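Local coordinates for extracellular ligand-binding receptor (Verminephrobacter eiseniae, PDB 4M88), which probably binds amino acids or related small solutes outside the cell and delivers them to an ABC transporter, at residues Gly140-Gln149 with Ile194-Ile205; Leu227-Ile238 with Arg248-Phe256. All coordinates share one frame; numbering follows the deposited sequence.

Interaction 1. Residues Gly140-Gln149 with Ile194-Ile205; sequences GMSKLATLYQ and IAALGAQGVLVI
Q200 and M141, a selenomethionine, run past each other in opposite directions: M141 CE ends over the Q200 carbonyl, 3.2 Å from its O, while Q200 reaches back along M141 to the chain at S142 and K143. There Q200 OE1 accepts two backbone N-H groups. S142 N lies 2.6 Å from Q200 OE1, with an N-H...O angle of 161°, and K143 N is 2.9 Å from Q200 OE1, close to the line of the amide C=O. These two N-H groups fix the rotation of the amide, and Q200 N donates in turn to K143 O, so Q200 holds the K143 backbone through both its side chain and its own N-H.

K143 leaves on another course. With CG anti to its backbone N (chi1 -179°) and the chain extended beyond, it passes along A199 and G198 until K143 NZ meets L197 O at 2.8 Å, in the carbonyl plane; E174 offers NZ only a long, weak ion pair.

Farther along, strands 143-149 and 201-205 are parallel neighbours, 22° apart in direction, in the central sheet of one lobe of this periplasmic-binding-protein fold. Their side chains divide between its faces. On the A145 and L147 face, A145 CB packs on A199 CB at 3.8 Å, and I194 crosses L147 at about a right angle, its CD1 3.6 Å from L147 CB; L218 of helix 208-220 also touches I194. On the other face, L144 CD2 lies 3.8 Å from L203 CD1, and T146 CG2 is 4.0 Å from I205 CD1. T146 OG1 is buried here without a hydrogen-bonding partner, under a face covered by M158 and V161 of helix 152-166.

Interaction 2. Residues Leu227-Ile238 with Arg248-Phe256; sequences LFVLSYVSAAQI and RGVGIVQAF
The beta-alpha-beta unit of strand 227-229, helix 235-247 and strand 250-254 sets V229 and I252 side by side on one face of the sheet, pointing the same way. With V229 CG1 anti to the carbonyl carbon (chi1 -57°), CG2 falls between the backbone N and the carbonyl carbon and lies 3.7 Å from I252 CG1. The I252 chain then carries on toward the helix: CD1 comes within 4.0 Å of A235 N and 4.2 Å of I238 CD1, while CG2 faces the carbonyls of L230 and V233. A second bridge to the helix is made where I238 CD1 and V250 CG1 meet tip to tip at 4.0 Å.

Parallel pairing, with 18° between the strand directions, holds these groups in register. G251 bonds through N to L227 O and through O to V229 N; V229 O then accepts from V253 N at 2.9 Å and 171°. G251 lies beside the F228 ring, where a CB would sit tightly against F228 CD1.

Replacing I252 by an alanine would probably open a gap against the first turn of helix 235-247, taking the packed methyl from A235, one of two strand neighbours from I238 CD1 and the closest side-chain contact from V229 CG2. S234 and Q237 form a capping box on that turn: Q237 N donates to S234 OG at 3.1 Å, and S234 N donates to Q237 OE1 from above its amide plane. A bound glycerol accepts from A235 N and A236 N at the same helix end.

How the interactions relate
Interactions 1 and 2 have centres 16 Å apart in one sheet, where strands 201-205 and 227-229 are neighbours. F228 joins them: V202 O lies 2.8 Å from F228 N and V204 N 2.9 Å from F228 O, both probable hydrogen bonds. Side chains continue the join, with V202 CB 3.8 Å from L227 CD2 and M141 CE 3.8 Å from F228 CZ. Interaction 1 is centred about 23 Å from the chain centre and interaction 2 about 11 Å. A glycerol lies about 3 Å from the I205 side chain and another about 4 Å from that of A235; they occupy separate places and probably come from the crystallisation liquor.

Interaction 1. Residues Gly140-Gln149 with Ile194-Ile205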
loop_
_atom_site.group_PDB
_atom_site.type_symbol
_atom_site.label_atom_id
_atom_site.label_comp_id
_atom_site.label_asym_id
_atom_site.label_seq_id
_atom_site.Cartn_x
_atom_site.Cartn_y
_atom_site.Cartn_z
ATOM N N GLY A 140 2.448 26.853 1.050
ATOM C CA GLY A 140 2.283 28.109 0.334
ATOM C C GLY A 140 2.151 27.937 -1.165
ATOM O O GLY A 140 2.309 28.891 -1.924
HETATM N N MSE A 141 1.855 26.721 -1.608
HETATM C CA MSE A 141 1.796 26.458 -3.041
HETATM C C MSE A 141 0.458 26.847 -3.660
HETATM O O MSE A 141 -0.601 26.607 -3.076
HETATM C CB MSE A 141 2.102 24.988 -3.330
HETATM C CG MSE A 141 3.491 24.594 -2.898
HETATM SE SE MSE A 141 3.844 22.692 -3.101
HETATM C CE MSE A 141 5.691 22.680 -2.479
ATOM N N SER A 142 0.526 27.444 -4.847
ATOM C CA SER A 142 -0.656 27.794 -5.620
ATOM C C SER A 142 -0.638 27.098 -6.984
ATOM O O SER A 142 -1.611 27.167 -7.730
ATOM C CB SER A 142 -0.738 29.313 -5.797
ATOM O OG SER A 142 0.428 29.814 -6.427
ATOM N N LYS A 143 0.468 26.437 -7.317
ATOM C CA LYS A 143 0.541 25.679 -8.561
ATOM C C LYS A 143 1.207 24.319 -8.371
ATOM O O LYS A 143 2.359 24.231 -7.929
ATOM C CB LYS A 143 1.258 26.469 -9.653
ATOM C CG LYS A 143 1.338 25.714 -10.969
ATOM C CD LYS A 143 1.803 26.611 -12.107
ATOM C CE LYS A 143 1.719 25.875 -13.434
ATOM N NZ LYS A 143 1.874 26.774 -14.608
ATOM N N LEU A 144 0.468 23.267 -8.714
ATOM C CA LEU A 144 0.916 21.886 -8.539
ATOM C C LEU A 144 0.937 21.164 -9.873
ATOM O O LEU A 144 0.040 21.354 -10.691
ATOM C CB LEU A 144 -0.050 21.141 -7.626
ATOM C CG LEU A 144 0.193 21.150 -6.122
ATOM C CD1 LEU A 144 -0.935 20.405 -5.399
ATOM C CD2 LEU A 144 1.541 20.509 -5.812
ATOM N N ALA A 145 1.955 20.340 -10.096
ATOM C CA ALA A 145 1.968 19.451 -11.250
ATOM C C ALA A 145 1.843 18.017 -10.747
ATOM O O ALA A 145 2.276 17.708 -9.639
ATOM C CB ALA A 145 3.255 19.612 -12.037
ATOM N N THR A 146 1.251 17.143 -11.553
ATOM C CA THR A 146 1.203 15.716 -11.222
ATOM C C THR A 146 1.802 14.934 -12.381
ATOM O O THR A 146 1.443 15.168 -13.534
ATOM C CB THR A 146 -0.229 15.215 -11.006
ATOM O OG1 THR A 146 -0.861 15.981 -9.975
ATOM C CG2 THR A 146 -0.232 13.724 -10.621
ATOM N N LEU A 147 2.730 14.032 -12.073
ATOM C CA LEU A 147 3.270 13.097 -13.064
ATOM C C LEU A 147 2.629 11.749 -12.795
ATOM O O LEU A 147 2.762 11.230 -11.690
ATOM C CB LEU A 147 4.780 12.982 -12.905
ATOM C CG LEU A 147 5.487 11.919 -13.758
ATOM C CD1 LEU A 147 5.309 12.233 -15.245
ATOM C CD2 LEU A 147 6.974 11.846 -13.416
ATOM N N TYR A 148 1.914 11.172 -13.765
ATOM C CA TYR A 148 1.245 9.896 -13.478
ATOM C C TYR A 148 1.391 8.889 -14.611
ATOM O O TYR A 148 1.489 9.262 -15.773
ATOM C CB TYR A 148 -0.235 10.108 -13.110
ATOM C CG TYR A 148 -1.110 10.539 -14.262
ATOM C CD1 TYR A 148 -1.944 9.625 -14.895
ATOM C CD2 TYR A 148 -1.103 11.851 -14.712
ATOM C CE1 TYR A 148 -2.744 9.998 -15.947
ATOM C CE2 TYR A 148 -1.909 12.240 -15.774
ATOM C CZ TYR A 148 -2.731 11.298 -16.375
ATOM O OH TYR A 148 -3.543 11.648 -17.428
ATOM N N GLN A 149 1.434 7.609 -14.268
ATOM C CA GLN A 149 1.611 6.599 -15.310
ATOM C C GLN A 149 0.280 6.347 -16.000
ATOM O O GLN A 149 -0.770 6.334 -15.353
ATOM C CB GLN A 149 2.167 5.289 -14.755
ATOM C CG GLN A 149 2.497 4.269 -15.863
ATOM C CD GLN A 149 3.027 2.952 -15.337
ATOM O OE1 GLN A 149 3.693 2.904 -14.307
ATOM N NE2 GLN A 149 2.729 1.872 -16.046
ATOM N N ILE A 194 7.261 18.883 -17.362
ATOM C CA ILE A 194 6.995 19.363 -16.004
ATOM C C ILE A 194 7.950 20.488 -15.625
ATOM O O ILE A 194 7.554 21.473 -15.001
ATOM C CB ILE A 194 7.032 18.211 -14.991
ATOM C CG1 ILE A 194 5.810 17.319 -15.218
ATOM C CG2 ILE A 194 7.069 18.738 -13.540
ATOM C CD1 ILE A 194 5.827 16.032 -14.462
ATOM N N ALA A 195 9.202 20.366 -16.042
ATOM C CA ALA A 195 10.204 21.384 -15.746
ATOM C C ALA A 195 9.843 22.739 -16.339
ATOM O O ALA A 195 10.282 23.778 -15.845
ATOM C CB ALA A 195 11.568 20.940 -16.240
ATOM N N ALA A 196 9.046 22.727 -17.400
ATOM C CA ALA A 196 8.679 23.954 -18.092
ATOM C C ALA A 196 7.468 24.667 -17.480
ATOM O O ALA A 196 7.124 25.764 -17.912
ATOM C CB ALA A 196 8.432 23.670 -19.564
ATOM N N LEU A 197 6.842 24.060 -16.474
ATOM C CA LEU A 197 5.550 24.542 -15.964
ATOM C C LEU A 197 5.606 25.606 -14.869
ATOM O O LEU A 197 4.621 26.305 -14.639
ATOM C CB LEU A 197 4.707 23.367 -15.466
ATOM C CG LEU A 197 4.397 22.330 -16.537
ATOM C CD1 LEU A 197 3.451 21.269 -16.012
ATOM C CD2 LEU A 197 3.809 23.026 -17.731
ATOM N N GLY A 198 6.733 25.722 -14.179
ATOM C CA GLY A 198 6.817 26.657 -13.067
ATOM C C GLY A 198 5.930 26.248 -11.903
ATOM O O GLY A 198 5.417 27.096 -11.163
ATOM N N ALA A 199 5.745 24.940 -11.737
ATOM C CA ALA A 199 4.999 24.430 -10.597
ATOM C C ALA A 199 5.863 24.513 -9.343
ATOM O O ALA A 199 7.092 24.437 -9.423
ATOM C CB ALA A 199 4.552 22.998 -10.842
ATOM N N GLN A 200 5.219 24.659 -8.189
ATOM C CA GLN A 200 5.935 24.759 -6.923
ATOM C C GLN A 200 6.159 23.404 -6.254
ATOM O O GLN A 200 6.981 23.280 -5.340
ATOM C CB GLN A 200 5.187 25.696 -5.985
ATOM C CG GLN A 200 5.149 27.115 -6.473
ATOM C CD GLN A 200 4.007 27.885 -5.862
ATOM O OE1 GLN A 200 2.850 27.542 -6.071
ATOM N NE2 GLN A 200 4.324 28.921 -5.084
ATOM N N GLY A 201 5.434 22.395 -6.713
ATOM C CA GLY A 201 5.565 21.053 -6.174
ATOM C C GLY A 201 5.055 20.073 -7.205
ATOM O O GLY A 201 4.291 20.460 -8.102
ATOM N N VAL A 202 5.488 18.816 -7.106
ATOM C CA VAL A 202 5.090 17.799 -8.076
ATOM C C VAL A 202 4.690 16.509 -7.376
ATOM O O VAL A 202 5.470 15.964 -6.586
ATOM C CB VAL A 202 6.233 17.454 -9.063
ATOM C CG1 VAL A 202 5.713 16.513 -10.156
ATOM C CG2 VAL A 202 6.825 18.713 -9.697
ATOM N N LEU A 203 3.480 16.031 -7.670
ATOM C CA LEU A 203 3.012 14.731 -7.198
ATOM C C LEU A 203 3.368 13.667 -8.218
ATOM O O LEU A 203 3.134 13.854 -9.410
ATOM C CB LEU A 203 1.492 14.726 -7.043
ATOM C CG LEU A 203 0.760 15.269 -5.831
ATOM C CD1 LEU A 203 0.822 16.783 -5.798
ATOM C CD2 LEU A 203 -0.694 14.783 -5.886
ATOM N N VAL A 204 3.905 12.538 -7.764
ATOM C CA VAL A 204 4.163 11.417 -8.671
ATOM C C VAL A 204 3.259 10.246 -8.306
ATOM O O VAL A 204 3.265 9.794 -7.163
ATOM C CB VAL A 204 5.639 11.008 -8.634
ATOM C CG1 VAL A 204 5.933 9.978 -9.713
ATOM C CG2 VAL A 204 6.524 12.245 -8.831
ATOM N N ILE A 205 2.468 9.774 -9.271
ATOM C CA ILE A 205 1.462 8.734 -9.025
ATOM C C ILE A 205 1.667 7.548 -9.948
ATOM O O ILE A 205 1.709 7.707 -11.165
ATOM C CB ILE A 205 0.033 9.289 -9.246
ATOM C CG1 ILE A 205 -0.282 10.364 -8.200
ATOM C CG2 ILE A 205 -1.009 8.179 -9.194
ATOM C CD1 ILE A 205 -1.725 10.879 -8.245
#

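Interaction 2. Residues Leu227-Ile238 with Arg248-Phe256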
loop_
_atom_site.group_PDB
_atom_site.type_symbol
_atom_site.label_atom_id
_atom_site.label_comp_id
_atom_site.label_asym_id
_atom_site.label_seq_id
_atom_site.Cartn_x
_atom_site.Cartn_y
_atom_site.Cartn_z
ATOM N N LEU A 227 8.801 17.075 -4.085
ATOM C CA LEU A 227 8.070 16.044 -4.800
ATOM C C LEU A 227 7.271 15.296 -3.746
ATOM O O LEU A 227 7.726 15.149 -2.601
ATOM C CB LEU A 227 9.044 15.090 -5.495
ATOM C CG LEU A 227 10.139 15.726 -6.351
ATOM C CD1 LEU A 227 11.029 14.619 -6.947
ATOM C CD2 LEU A 227 9.551 16.590 -7.463
ATOM N N PHE A 228 6.069 14.864 -4.095
ATOM C CA PHE A 228 5.227 14.156 -3.140
ATOM C C PHE A 228 4.825 12.823 -3.739
ATOM O O PHE A 228 4.502 12.735 -4.928
ATOM C CB PHE A 228 3.964 14.953 -2.811
ATOM C CG PHE A 228 4.225 16.393 -2.478
ATOM C CD1 PHE A 228 4.796 16.743 -1.268
ATOM C CD2 PHE A 228 3.886 17.395 -3.376
ATOM C CE1 PHE A 228 5.036 18.079 -0.959
ATOM C CE2 PHE A 228 4.122 18.729 -3.077
ATOM C CZ PHE A 228 4.698 19.066 -1.868
ATOM N N VAL A 229 4.857 11.780 -2.923
ATOM C CA VAL A 229 4.481 10.459 -3.401
ATOM C C VAL A 229 3.584 9.792 -2.383
ATOM O O VAL A 229 3.587 10.163 -1.207
ATOM C CB VAL A 229 5.714 9.560 -3.651
ATOM C CG1 VAL A 229 6.658 10.210 -4.645
ATOM C CG2 VAL A 229 6.432 9.262 -2.344
ATOM N N LEU A 230 2.811 8.807 -2.835
ATOM C CA LEU A 230 1.913 8.077 -1.952
ATOM C C LEU A 230 2.632 6.889 -1.322
ATOM O O LEU A 230 3.838 6.713 -1.515
ATOM C CB LEU A 230 0.680 7.608 -2.728
ATOM C CG LEU A 230 -0.080 8.709 -3.471
ATOM C CD1 LEU A 230 -1.324 8.139 -4.159
ATOM C CD2 LEU A 230 -0.467 9.812 -2.513
ATOM N N SER A 231 1.882 6.074 -0.581
ATOM C CA SER A 231 2.454 4.989 0.218
ATOM C C SER A 231 2.979 3.805 -0.595
ATOM O O SER A 231 2.561 2.671 -0.355
ATOM C CB SER A 231 1.410 4.467 1.203
ATOM O OG SER A 231 1.149 5.409 2.218
ATOM N N TYR A 232 3.906 4.042 -1.523
ATOM C CA TYR A 232 4.365 2.946 -2.396
ATOM C C TYR A 232 5.874 2.781 -2.567
ATOM O O TYR A 232 6.327 1.893 -3.297
ATOM C CB TYR A 232 3.677 3.042 -3.757
ATOM C CG TYR A 232 2.186 2.973 -3.584
ATOM C CD1 TYR A 232 1.592 1.817 -3.105
ATOM C CD2 TYR A 232 1.381 4.079 -3.831
ATOM C CE1 TYR A 232 0.229 1.745 -2.903
ATOM C CE2 TYR A 232 0.009 4.014 -3.637
ATOM C CZ TYR A 232 -0.555 2.850 -3.170
ATOM O OH TYR A 232 -1.915 2.783 -2.974
ATOM N N VAL A 233 6.646 3.629 -1.902
ATOM C CA VAL A 233 8.102 3.533 -1.967
ATOM C C VAL A 233 8.685 3.772 -0.582
ATOM O O VAL A 233 8.027 4.378 0.269
ATOM C CB VAL A 233 8.701 4.557 -2.957
ATOM C CG1 VAL A 233 8.307 4.222 -4.373
ATOM C CG2 VAL A 233 8.267 5.966 -2.600
ATOM N N SER A 234 9.903 3.282 -0.347
ATOM C CA SER A 234 10.619 3.570 0.894
ATOM C C SER A 234 11.621 4.677 0.605
ATOM O O SER A 234 12.024 4.868 -0.542
ATOM C CB SER A 234 11.346 2.328 1.428
ATOM O OG SER A 234 12.450 1.978 0.604
ATOM N N ALA A 235 12.005 5.430 1.631
ATOM C CA ALA A 235 13.039 6.449 1.449
ATOM C C ALA A 235 14.331 5.799 0.977
ATOM O O ALA A 235 15.090 6.380 0.193
ATOM C CB ALA A 235 13.269 7.214 2.735
ATOM N N ALA A 236 14.585 4.588 1.456
ATOM C CA ALA A 236 15.802 3.879 1.081
ATOM C C ALA A 236 15.885 3.660 -0.432
ATOM O O ALA A 236 16.962 3.770 -1.013
ATOM C CB ALA A 236 15.882 2.542 1.815
ATOM N N GLN A 237 14.757 3.310 -1.054
ATOM C CA GLN A 237 14.727 3.037 -2.495
ATOM C C GLN A 237 15.027 4.309 -3.269
ATOM O O GLN A 237 15.680 4.279 -4.322
ATOM C CB GLN A 237 13.364 2.479 -2.934
ATOM C CG GLN A 237 13.063 1.066 -2.435
ATOM C CD GLN A 237 11.643 0.605 -2.760
ATOM O OE1 GLN A 237 10.681 1.385 -2.687
ATOM N NE2 GLN A 237 11.505 -0.672 -3.121
ATOM N N ILE A 238 14.540 5.431 -2.746
ATOM C CA ILE A 238 14.766 6.723 -3.394
ATOM C C ILE A 238 16.237 7.139 -3.275
ATOM O O ILE A 238 16.847 7.544 -4.259
ATOM C CB ILE A 238 13.828 7.804 -2.832
ATOM C CG1 ILE A 238 12.369 7.368 -3.002
ATOM C CG2 ILE A 238 14.091 9.151 -3.517
ATOM C CD1 ILE A 238 11.374 8.273 -2.273
ATOM N N ARG A 248 16.212 14.351 -0.618
ATOM C CA ARG A 248 15.781 15.335 0.372
ATOM C C ARG A 248 14.649 16.174 -0.201
ATOM O O ARG A 248 14.668 16.550 -1.375
ATOM C CB ARG A 248 16.941 16.221 0.847
ATOM C CG ARG A 248 17.571 17.040 -0.243
ATOM C CD ARG A 248 18.966 17.497 0.126
ATOM N NE ARG A 248 19.527 18.336 -0.927
ATOM C CZ ARG A 248 20.784 18.768 -0.958
ATOM N NH1 ARG A 248 21.631 18.438 0.010
ATOM N NH2 ARG A 248 21.191 19.533 -1.963
ATOM N N GLY A 249 13.633 16.431 0.611
ATOM C CA GLY A 249 12.522 17.235 0.144
ATOM C C GLY A 249 11.390 16.426 -0.459
ATOM O O GLY A 249 10.338 16.982 -0.781
ATOM N N VAL A 250 11.594 15.120 -0.632
ATOM C CA VAL A 250 10.501 14.261 -1.071
ATOM C C VAL A 250 9.594 13.953 0.114
ATOM O O VAL A 250 10.059 13.473 1.151
ATOM C CB VAL A 250 11.012 12.935 -1.654
ATOM C CG1 VAL A 250 9.840 11.976 -1.916
ATOM C CG2 VAL A 250 11.812 13.190 -2.922
ATOM N N GLY A 251 8.304 14.233 -0.033
ATOM C CA GLY A 251 7.336 13.850 0.978
ATOM C C GLY A 251 6.673 12.536 0.617
ATOM O O GLY A 251 6.258 12.341 -0.526
ATOM N N ILE A 252 6.586 11.626 1.584
ATOM C CA ILE A 252 5.961 10.328 1.370
ATOM C C ILE A 252 4.752 10.233 2.291
ATOM O O ILE A 252 4.887 10.351 3.508
ATOM C CB ILE A 252 6.918 9.168 1.711
ATOM C CG1 ILE A 252 8.225 9.287 0.933
ATOM C CG2 ILE A 252 6.250 7.818 1.435
ATOM C CD1 ILE A 252 9.292 8.302 1.401
ATOM N N VAL A 253 3.570 10.042 1.718
ATOM C CA VAL A 253 2.376 9.877 2.546
ATOM C C VAL A 253 2.377 8.451 3.054
ATOM O O VAL A 253 2.427 7.504 2.258
ATOM C CB VAL A 253 1.099 10.101 1.755
ATOM C CG1 VAL A 253 -0.090 10.100 2.687
ATOM C CG2 VAL A 253 1.176 11.409 1.064
ATOM N N GLN A 254 2.331 8.287 4.371
ATOM C CA GLN A 254 2.394 6.954 4.970
ATOM C C GLN A 254 1.024 6.504 5.425
ATOM O O GLN A 254 0.268 7.292 5.990
ATOM C CB GLN A 254 3.340 6.948 6.168
ATOM C CG GLN A 254 4.755 7.398 5.854
ATOM C CD GLN A 254 5.565 6.369 5.080
ATOM O OE1 GLN A 254 5.026 5.574 4.297
ATOM N NE2 GLN A 254 6.875 6.383 5.294
ATOM N N ALA A 255 0.702 5.233 5.185
ATOM C CA ALA A 255 -0.579 4.680 5.611
ATOM C C ALA A 255 -0.425 3.938 6.931
ATOM O O ALA A 255 -1.412 3.480 7.515
ATOM C CB ALA A 255 -1.139 3.733 4.544
ATOM N N PHE A 256 0.812 3.837 7.403
ATOM C CA PHE A 256 1.109 3.078 8.615
ATOM C C PHE A 256 2.170 3.834 9.394
ATOM O O PHE A 256 2.877 4.668 8.808
ATOM C CB PHE A 256 1.655 1.699 8.229
ATOM C CG PHE A 256 0.716 0.891 7.394
ATOM C CD1 PHE A 256 -0.389 0.283 7.975
ATOM C CD2 PHE A 256 0.923 0.746 6.025
ATOM C CE1 PHE A 256 -1.269 -0.469 7.214
ATOM C CE2 PHE A 256 0.046 -0.003 5.256
ATOM C CZ PHE A 256 -1.053 -0.614 5.855
#